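Local coordinates for protein adenylyltransferase (Bartonella henselae str. Houston-1, PDB 5NH2), which transfers AMP from ATP to tyrosine or threonine side chains of host target proteins through its Fic domain, an activity involved in virulence, at residues E135-A140 / D208-E213; M202-E207 / V239-E244. One frame throughout, in Å; residues are numbered along the deposited sequence.

Contact 1 (E135-A140 / D208-E213); sequences EFNSEA and DISNPE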
loop_
_atom_site.group_PDB
_atom_site.type_symbol
_atom_site.label_atom_id
_atom_site.label_comp_id
_atom_site.label_asym_id
_atom_site.label_seq_id
_atom_site.Cartn_x
_atom_site.Cartn_y
_atom_site.Cartn_z
ATOM N N GLU A 135 8.236 12.273 -14.970
ATOM C CA GLU A 135 7.004 13.021 -15.239
ATOM C C GLU A 135 5.784 12.365 -14.573
ATOM O O GLU A 135 5.048 13.008 -13.803
ATOM C CB GLU A 135 6.806 13.130 -16.756
ATOM C CG GLU A 135 7.949 13.785 -17.484
ATOM C CD GLU A 135 7.826 13.725 -19.034
ATOM O OE1 GLU A 135 7.153 12.801 -19.564
ATOM O OE2 GLU A 135 8.415 14.605 -19.725
ATOM N N PHE A 136 5.552 11.080 -14.883
ATOM C CA PHE A 136 4.465 10.339 -14.272
ATOM C C PHE A 136 4.500 10.489 -12.759
ATOM O O PHE A 136 3.487 10.838 -12.157
ATOM C CB PHE A 136 4.506 8.861 -14.659
ATOM C CG PHE A 136 3.463 8.017 -13.946
ATOM C CD1 PHE A 136 2.183 7.890 -14.455
ATOM C CD2 PHE A 136 3.778 7.353 -12.756
ATOM C CE1 PHE A 136 1.227 7.139 -13.777
ATOM C CE2 PHE A 136 2.829 6.576 -12.075
ATOM C CZ PHE A 136 1.545 6.471 -12.586
ATOM N N ASN A 137 5.663 10.274 -12.126
ATOM C CA ASN A 137 5.709 10.354 -10.667
ATOM C C ASN A 137 5.331 11.761 -10.160
ATOM O O ASN A 137 4.565 11.891 -9.196
ATOM C CB ASN A 137 7.084 9.936 -10.134
ATOM C CG ASN A 137 7.338 8.374 -10.207
ATOM O OD1 ASN A 137 6.426 7.584 -10.471
ATOM N ND2 ASN A 137 8.607 7.958 -9.968
ATOM N N SER A 138 5.808 12.828 -10.818
ATOM C CA SER A 138 5.470 14.155 -10.303
ATOM C C SER A 138 3.973 14.393 -10.366
ATOM O O SER A 138 3.380 14.880 -9.389
ATOM C CB SER A 138 6.229 15.255 -11.046
ATOM O OG SER A 138 5.821 15.352 -12.396
ATOM N N GLU A 139 3.330 13.997 -11.476
ATOM C CA GLU A 139 1.864 14.088 -11.554
ATOM C C GLU A 139 1.165 13.187 -10.510
ATOM O O GLU A 139 0.301 13.633 -9.714
ATOM C CB GLU A 139 1.425 13.730 -12.978
ATOM C CG GLU A 139 1.855 14.731 -14.018
ATOM C CD GLU A 139 1.092 16.065 -13.959
ATOM O OE1 GLU A 139 1.621 17.038 -14.513
ATOM O OE2 GLU A 139 -0.025 16.163 -13.393
ATOM N N ALA A 140 1.522 11.901 -10.513
ATOM C CA ALA A 140 0.920 10.937 -9.607
ATOM C C ALA A 140 0.964 11.417 -8.158
ATOM O O ALA A 140 -0.003 11.239 -7.418
ATOM C CB ALA A 140 1.640 9.604 -9.755
ATOM N N ASP A 208 12.080 5.318 -5.061
ATOM C CA ASP A 208 12.593 4.012 -4.646
ATOM C C ASP A 208 11.758 2.847 -5.185
ATOM O O ASP A 208 12.302 1.757 -5.435
ATOM C CB ASP A 208 12.646 3.949 -3.111
ATOM C CG ASP A 208 13.832 4.701 -2.548
ATOM O OD1 ASP A 208 14.591 5.301 -3.353
ATOM O OD2 ASP A 208 14.013 4.705 -1.312
ATOM N N ILE A 209 10.436 3.028 -5.304
ATOM C CA ILE A 209 9.528 1.937 -5.690
ATOM C C ILE A 209 9.129 1.975 -7.177
ATOM O O ILE A 209 8.260 1.194 -7.596
ATOM C CB ILE A 209 8.297 1.917 -4.790
ATOM C CG1 ILE A 209 7.425 3.127 -5.133
ATOM C CG2 ILE A 209 8.752 2.004 -3.333
ATOM C CD1 ILE A 209 6.110 3.107 -4.382
ATOM N N SER A 210 9.704 2.885 -7.967
ATOM C CA SER A 210 9.511 2.963 -9.423
ATOM C C SER A 210 10.800 2.682 -10.191
ATOM O O SER A 210 10.747 2.134 -11.293
ATOM C CB SER A 210 8.910 4.310 -9.871
ATOM O OG SER A 210 9.724 5.396 -9.486
ATOM N N ASN A 211 11.918 3.258 -9.764
ATOM C CA ASN A 211 13.204 2.961 -10.372
ATOM C C ASN A 211 13.532 1.467 -10.301
ATOM O O ASN A 211 13.702 0.919 -9.195
ATOM C CB ASN A 211 14.302 3.783 -9.696
ATOM C CG ASN A 211 15.575 3.851 -10.538
ATOM O OD1 ASN A 211 16.017 2.842 -11.079
ATOM N ND2 ASN A 211 16.148 5.048 -10.669
ATOM N N PRO A 212 13.663 0.790 -11.451
ATOM C CA PRO A 212 14.002 -0.655 -11.455
ATOM C C PRO A 212 15.279 -1.010 -10.706
ATOM O O PRO A 212 15.300 -1.992 -9.938
ATOM C CB PRO A 212 14.151 -0.973 -12.951
ATOM C CG PRO A 212 13.301 0.081 -13.661
ATOM C CD PRO A 212 13.354 1.325 -12.791
ATOM N N GLU A 213 16.357 -0.248 -10.931
ATOM C CA GLU A 213 17.579 -0.446 -10.163
ATOM C C GLU A 213 17.295 -0.360 -8.669
ATOM O O GLU A 213 17.859 -1.127 -7.879
ATOM C CB GLU A 213 18.647 0.580 -10.551
ATOM C CG GLU A 213 18.881 0.749 -12.060
ATOM C CD GLU A 213 19.582 -0.454 -12.680
ATOM O OE1 GLU A 213 18.951 -1.167 -13.495
ATOM O OE2 GLU A 213 20.761 -0.699 -12.334
#
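N137 and S210 meet through a single hydrogen bond between side chains. N137 ND2 donates a hydrogen bond to S210 OG at 2.8 Å, with an N-H...O angle of 156°. S210 OG lies close to the amide plane of N137, only 9° out of it, so the amide approaches with an N-H and not with a face. N137 carries its CG anti to the carbonyl carbon, with chi1 at -74°, and this swings the amide outward from the helix toward the serine.

The tight part is this one pair, and both residues are buried. S210 OG is a shared point. Besides N137 it is hydrogen-bonded to F206 O, the last-turn carbonyl of helix 200-208, and to R133 NH1. Several partners thus fix the rotation of the serine hydroxyl and satisfy it inside the protein. The N137 side chain also packs on F206.

The rest is loose. The nearest CA atoms, those of N137 and S210, are 8.4 Å apart, so the two backbones do not pack on each other. On the solvent side, S138 OG turns back to its own helix and bonds E135 O at 2.8 Å. N211 is the N-cap of the next helix. Its OD1 accepts a weak bond from E213 N, at 3.1 Å.

In the fold, the contact ties helix 133-150 of the Fic region to the short linker between helices 200-208 and 212-227. F136, on the same helix turn as N137, packs instead against L168 and A169 of helix 157-171. D208 reaches R185 by a salt bridge.

Contact 2 (M202-E207 / V239-E244); sequences MQHLFE and VAKEGE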
loop_
_atom_site.group_PDB
_atom_site.type_symbol
_atom_site.label_atom_id
_atom_site.label_comp_id
_atom_site.label_asym_id
_atom_site.label_seq_id
_atom_site.Cartn_x
_atom_site.Cartn_y
_atom_site.Cartn_z
ATOM N N MET A 202 7.969 12.165 0.112
ATOM C CA MET A 202 7.064 11.465 -0.801
ATOM C C MET A 202 7.674 11.254 -2.194
ATOM O O MET A 202 7.570 10.154 -2.767
ATOM C CB MET A 202 5.736 12.205 -0.919
ATOM C CG MET A 202 4.678 11.318 -1.626
ATOM S SD MET A 202 4.050 9.862 -0.682
ATOM C CE MET A 202 2.972 10.720 0.502
ATOM N N GLN A 203 8.315 12.286 -2.754
ATOM C CA GLN A 203 9.043 12.108 -4.014
ATOM C C GLN A 203 10.113 10.995 -3.917
ATOM O O GLN A 203 10.288 10.210 -4.859
ATOM C CB GLN A 203 9.686 13.454 -4.439
ATOM C CG GLN A 203 8.705 14.590 -4.831
ATOM C CD GLN A 203 9.322 16.013 -4.667
ATOM O OE1 GLN A 203 10.411 16.156 -4.118
ATOM N NE2 GLN A 203 8.619 17.055 -5.152
ATOM N N HIS A 204 10.843 10.920 -2.791
ATOM C CA HIS A 204 11.868 9.889 -2.586
ATOM C C HIS A 204 11.236 8.495 -2.463
ATOM O O HIS A 204 11.711 7.519 -3.086
ATOM C CB HIS A 204 12.696 10.257 -1.346
ATOM C CG HIS A 204 13.796 9.290 -1.020
ATOM N ND1 HIS A 204 14.409 9.250 0.220
ATOM C CD2 HIS A 204 14.407 8.335 -1.769
ATOM C CE1 HIS A 204 15.337 8.304 0.226
ATOM N NE2 HIS A 204 15.352 7.731 -0.967
ATOM N N LEU A 205 10.112 8.416 -1.728
ATOM C CA LEU A 205 9.291 7.212 -1.694
ATOM C C LEU A 205 8.947 6.720 -3.108
ATOM O O LEU A 205 9.248 5.566 -3.448
ATOM C CB LEU A 205 8.017 7.476 -0.877
ATOM C CG LEU A 205 7.165 6.256 -0.466
ATOM C CD1 LEU A 205 6.387 6.555 0.800
ATOM C CD2 LEU A 205 6.205 5.858 -1.517
ATOM N N PHE A 206 8.288 7.570 -3.935
ATOM C CA PHE A 206 7.892 7.162 -5.302
ATOM C C PHE A 206 9.109 6.785 -6.161
ATOM O O PHE A 206 9.005 5.904 -7.036
ATOM C CB PHE A 206 7.082 8.274 -6.020
ATOM C CG PHE A 206 5.554 8.234 -5.768
ATOM C CD1 PHE A 206 5.015 8.337 -4.459
ATOM C CD2 PHE A 206 4.661 8.172 -6.843
ATOM C CE1 PHE A 206 3.630 8.329 -4.246
ATOM C CE2 PHE A 206 3.251 8.142 -6.651
ATOM C CZ PHE A 206 2.739 8.212 -5.364
ATOM N N GLU A 207 10.279 7.425 -5.917
ATOM C CA GLU A 207 11.478 7.072 -6.688
ATOM C C GLU A 207 11.983 5.651 -6.352
ATOM O O GLU A 207 12.267 4.854 -7.260
ATOM C CB GLU A 207 12.576 8.119 -6.467
ATOM C CG GLU A 207 13.991 7.635 -6.827
ATOM C CD GLU A 207 14.298 7.636 -8.333
ATOM O OE1 GLU A 207 13.474 8.138 -9.162
ATOM O OE2 GLU A 207 15.386 7.100 -8.686
ATOM N N VAL A 239 16.296 3.745 0.024
ATOM C CA VAL A 239 17.484 3.656 -0.791
ATOM C C VAL A 239 18.177 4.997 -0.737
ATOM O O VAL A 239 17.525 6.042 -0.853
ATOM C CB VAL A 239 17.121 3.256 -2.217
ATOM C CG1 VAL A 239 18.295 3.514 -3.185
ATOM C CG2 VAL A 239 16.721 1.778 -2.195
ATOM N N ALA A 240 19.493 4.970 -0.525
ATOM C CA ALA A 240 20.275 6.192 -0.463
ATOM C C ALA A 240 19.981 7.093 -1.656
ATOM O O ALA A 240 19.883 6.626 -2.796
ATOM C CB ALA A 240 21.760 5.841 -0.426
ATOM N N LYS A 241 19.830 8.394 -1.374
ATOM C CA LYS A 241 19.609 9.405 -2.410
ATOM C C LYS A 241 20.919 9.808 -3.083
ATOM O O LYS A 241 21.961 9.947 -2.431
ATOM C CB LYS A 241 18.956 10.659 -1.826
ATOM C CG LYS A 241 17.665 10.457 -1.092
ATOM C CD LYS A 241 16.975 11.815 -0.816
ATOM C CE LYS A 241 16.681 12.599 -2.116
ATOM N NZ LYS A 241 15.561 13.578 -1.970
ATOM N N GLU A 242 20.852 10.035 -4.390
ATOM C CA GLU A 242 22.041 10.397 -5.130
ATOM C C GLU A 242 22.589 11.719 -4.597
ATOM O O GLU A 242 21.875 12.726 -4.535
ATOM C CB GLU A 242 21.725 10.502 -6.628
ATOM C CG GLU A 242 21.568 9.176 -7.394
ATOM C CD GLU A 242 20.168 8.575 -7.266
ATOM O OE1 GLU A 242 19.215 9.324 -6.951
ATOM O OE2 GLU A 242 20.033 7.350 -7.475
ATOM N N GLY A 243 23.860 11.697 -4.189
ATOM C CA GLY A 243 24.561 12.866 -3.723
ATOM C C GLY A 243 24.591 13.035 -2.220
ATOM O O GLY A 243 25.433 13.782 -1.725
ATOM N N GLU A 244 23.693 12.371 -1.485
ATOM C CA GLU A 244 23.646 12.468 -0.026
ATOM C C GLU A 244 24.753 11.658 0.641
ATOM O O GLU A 244 25.254 10.665 0.103
ATOM C CB GLU A 244 22.304 11.979 0.507
ATOM C CG GLU A 244 21.147 12.766 -0.007
ATOM C CD GLU A 244 21.270 14.217 0.359
ATOM O OE1 GLU A 244 21.386 14.494 1.570
ATOM O OE2 GLU A 244 21.269 15.073 -0.556
#
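H204 meets the 239-244 loop with both an edge and a face of its imidazole ring. The polar interaction is at the edge. H204 NE2 donates to the backbone oxygen V239 O at 2.8 Å, with an N-H...O angle of 145°. The oxygen lies near the ring plane, and the donor lies in the carbonyl plane. The C=O...N angle is 160°, so NE2 approaches V239 O nearly head-on. With CG anti to the backbone N, H204 extends its ring from helix 200-208 across to the end of strand 237-239.

The nonpolar interaction is over one face. K241 CG makes a CH-pi contact, 3.6 Å from the ring centroid and 16° off the ring normal. Its closest ring atom is H204 CE1, at 3.4 Å from K241 CG. K241 CD follows toward ND1, at 3.8 Å. The methylenes do the touching, while the ammonium group goes past the ring. The lysine chain bends at chi3, and NZ stays 5.0 Å from H204 ND1.

Backbone bonds shape the loop. E244 N bonds K241 O and closes a type II turn, with G243 in its third position. K241 N is also bonded to Y246 OH. Charged groups flank the contact and are paired outside it: E207 with R133, and E242 with K214.

The contact joins helix 200-208, in the Fido region, to the end of strand 237-239 and the loop after it, in the intracellular delivery domain. It lies away from the ATP site. Its chemistry makes a specific fit, with the aliphatic part of K241 over the ring. The bond to V239 O implies that NE2 carries a proton; whether ND1 does too is not settled, since K241 and the D208 carboxylate would probably act in opposite senses.

How the contacts relate
Contact 1 is buried, and contact 2 is partly buried at the junction of the Fic region with the delivery domain. Contact 2 uses the body of helix 200-208; contact 1 uses the turn from it into helix 212-227. Contact 1 joins this linker to helix 133-150, inside the helical part, while contact 2 joins the helix to a loop of the mixed sheet. Contact 1 is purely polar, between side chains. Contact 2 adds ring-face packing to a bond with the main chain and buries more surface, 172 against 69 Å². Their centres are 10 Å apart. D208 OD2 and V239 N, 2.8 Å apart, probably link them by a hydrogen bond, and A140 packs on F206.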